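Local coordinates for protein ADP-ribose pyrophosphatase MutT (Rickettsia felis, PDB 4KYX) that probably hydrolyses nucleoside diphosphate derivatives or oxidised nucleoside triphosphates such as 8-oxo-dGTP, as a magnesium-dependent member of the Nudix family, at residues 20-23 with 27-30. Sequence-based numbering, arbitrary orientation.
Sequences LIFN and EILL
Asn23 meets Glu27 through both backbone and side chain where a short loop turns the chain back. Its N donates to Glu27 O at 3.0 Å. From CB, the side chain goes to CG between backbone N and carbonyl carbon (chi1 69°), which turns the amide toward Glu27, its plane 32° from that of the carboxylate. There OD1 accepts a hydrogen bond from Glu27 N at 3.0 Å, with the donor well above the carbonyl plane. ND2 donates to Glu27 OE1 at 2.8 Å. This bond is nearly straight, lies in the amide plane and uses the anti lone pair of OE1. The two bonds at OD1 and ND2 hold the rotation of the amide, and with the backbone bond they close the turn. Beyond it, Leu29 N donates to Ile21 O at 2.9 Å. Ile28 CG2 sits over one face of the Phe22 ring, 3.5 Å from its centroid, a CH-pi contact. Ile21 and Leu29 run side by side, CD1 of the former 4.0 Å from CD2 of the latter. The hairpin joins the two sheets of the Nudix fold. Strand 14-22 pairs with 89-99, strand 28-34 with 116-120, and helix 55-67 packs on Ile21 and Leu29.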
ATOM      1  N   LEU A  20      11.792   4.287   7.784  1.00 16.36           N
ATOM      2  CA  LEU A  20      12.248   5.047   8.924  1.00 17.03           C
ATOM      3  C   LEU A  20      13.346   4.228   9.613  1.00 16.89           C
ATOM      4  O   LEU A  20      13.083   3.300  10.341  1.00 16.76           O
ATOM      5  CB  LEU A  20      11.149   5.382   9.897  1.00 18.21           C
ATOM      6  CG  LEU A  20       9.848   5.927   9.314  1.00 18.98           C
ATOM      7  CD1 LEU A  20       8.931   6.420  10.437  1.00 20.27           C
ATOM      8  CD2 LEU A  20      10.193   7.065   8.378  1.00 18.62           C
ATOM      9  N   ILE A  21      14.590   4.670   9.413  1.00 16.59           N
ATOM     10  CA  ILE A  21      15.759   4.007   9.945  1.00 17.30           C
ATOM     11  C   ILE A  21      16.106   4.710  11.237  1.00 18.33           C
ATOM     12  O   ILE A  21      16.279   5.962  11.262  1.00 17.65           O
ATOM     13  CB  ILE A  21      16.996   4.162   9.055  1.00 16.85           C
ATOM     14  CG1 ILE A  21      16.733   3.699   7.636  1.00 16.23           C
ATOM     15  CG2 ILE A  21      18.160   3.377   9.648  1.00 17.55           C
ATOM     16  CD1 ILE A  21      17.738   4.270   6.668  1.00 16.10           C
ATOM     17  N   PHE A  22      16.183   3.909  12.298  1.00 19.96           N
ATOM     18  CA  PHE A  22      16.496   4.401  13.638  1.00 21.94           C
ATOM     19  C   PHE A  22      17.882   4.026  14.081  1.00 22.66           C
ATOM     20  O   PHE A  22      18.396   2.963  13.742  1.00 22.68           O
ATOM     21  CB  PHE A  22      15.530   3.866  14.670  1.00 23.34           C
ATOM     22  CG  PHE A  22      14.172   4.469  14.616  1.00 24.37           C
ATOM     23  CD1 PHE A  22      13.291   4.173  13.601  1.00 24.44           C
ATOM     24  CD2 PHE A  22      13.744   5.320  15.619  1.00 26.01           C
ATOM     25  CE1 PHE A  22      12.032   4.739  13.565  1.00 24.71           C
ATOM     26  CE2 PHE A  22      12.474   5.867  15.594  1.00 26.47           C
ATOM     27  CZ  PHE A  22      11.615   5.582  14.569  1.00 25.66           C
ATOM     28  N   ASN A  23      18.502   4.908  14.858  1.00 23.77           N
ATOM     29  CA  ASN A  23      19.818   4.631  15.473  1.00 24.85           C
ATOM     30  C   ASN A  23      19.643   4.208  16.935  1.00 27.01           C
ATOM     31  O   ASN A  23      18.534   4.091  17.399  1.00 26.55           O
ATOM     32  CB  ASN A  23      20.807   5.824  15.286  1.00 25.00           C
ATOM     33  CG  ASN A  23      20.435   7.082  16.075  1.00 25.10           C
ATOM     34  OD1 ASN A  23      19.542   7.117  16.936  1.00 25.03           O
ATOM     35  ND2 ASN A  23      21.115   8.151  15.738  1.00 25.25           N
ATOM     36  N   GLU A  27      16.785   8.210  17.109  1.00 25.61           N
ATOM     37  CA  GLU A  27      16.684   9.224  16.087  1.00 24.17           C
ATOM     38  C   GLU A  27      16.459   8.550  14.731  1.00 22.51           C
ATOM     39  O   GLU A  27      16.915   7.418  14.489  1.00 22.47           O
ATOM     40  CB  GLU A  27      17.958  10.072  16.046  1.00 24.01           C
ATOM     41  CG  GLU A  27      18.384  10.557  17.431  1.00 25.40           C
ATOM     42  CD  GLU A  27      19.740  11.230  17.434  1.00 25.95           C
ATOM     43  OE1 GLU A  27      20.709  10.721  16.809  1.00 25.83           O
ATOM     44  OE2 GLU A  27      19.863  12.258  18.127  1.00 27.01           O
ATOM     45  N   ILE A  28      15.855   9.285  13.833  1.00 21.68           N
ATOM     46  CA  ILE A  28      15.584   8.779  12.483  1.00 20.47           C
ATOM     47  C   ILE A  28      16.451   9.474  11.444  1.00 19.20           C
ATOM     48  O   ILE A  28      16.875  10.674  11.580  1.00 19.50           O
ATOM     49  CB  ILE A  28      14.117   8.936  12.079  1.00 21.36           C
ATOM     50  CG1 ILE A  28      13.746  10.417  12.103  1.00 22.25           C
ATOM     51  CG2 ILE A  28      13.224   8.136  13.008  1.00 22.24           C
ATOM     52  CD1 ILE A  28      12.383  10.661  11.515  1.00 23.15           C
ATOM     53  N   LEU A  29      16.774   8.720  10.412  1.00 17.89           N
ATOM     54  CA  LEU A  29      17.709   9.176   9.390  1.00 17.27           C
ATOM     55  C   LEU A  29      16.866   9.825   8.304  1.00 16.77           C
ATOM     56  O   LEU A  29      15.920   9.223   7.825  1.00 15.95           O
ATOM     57  CB  LEU A  29      18.504   7.996   8.804  1.00 17.07           C
ATOM     58  CG  LEU A  29      19.662   8.450   7.899  1.00 17.02           C
ATOM     59  CD1 LEU A  29      20.786   8.939   8.811  1.00 17.58           C
ATOM     60  CD2 LEU A  29      20.171   7.421   6.916  1.00 16.97           C
ATOM     61  N   LEU A  30      17.212  11.041   7.925  1.00 16.82           N
ATOM     62  CA  LEU A  30      16.597  11.715   6.792  1.00 16.64           C
ATOM     63  C   LEU A  30      17.659  12.229   5.855  1.00 16.80           C
ATOM     64  O   LEU A  30      18.777  12.694   6.289  1.00 17.42           O
ATOM     65  CB  LEU A  30      15.701  12.876   7.237  1.00 16.95           C
ATOM     66  CG  LEU A  30      14.511  12.536   8.171  1.00 17.05           C
ATOM     67  CD1 LEU A  30      13.853  13.832   8.598  1.00 17.72           C
ATOM     68  CD2 LEU A  30      13.523  11.576   7.545  1.00 16.83           C
TER
HETATM   69  O   HOH W   1      15.154   6.857   7.268  1.00 21.15           O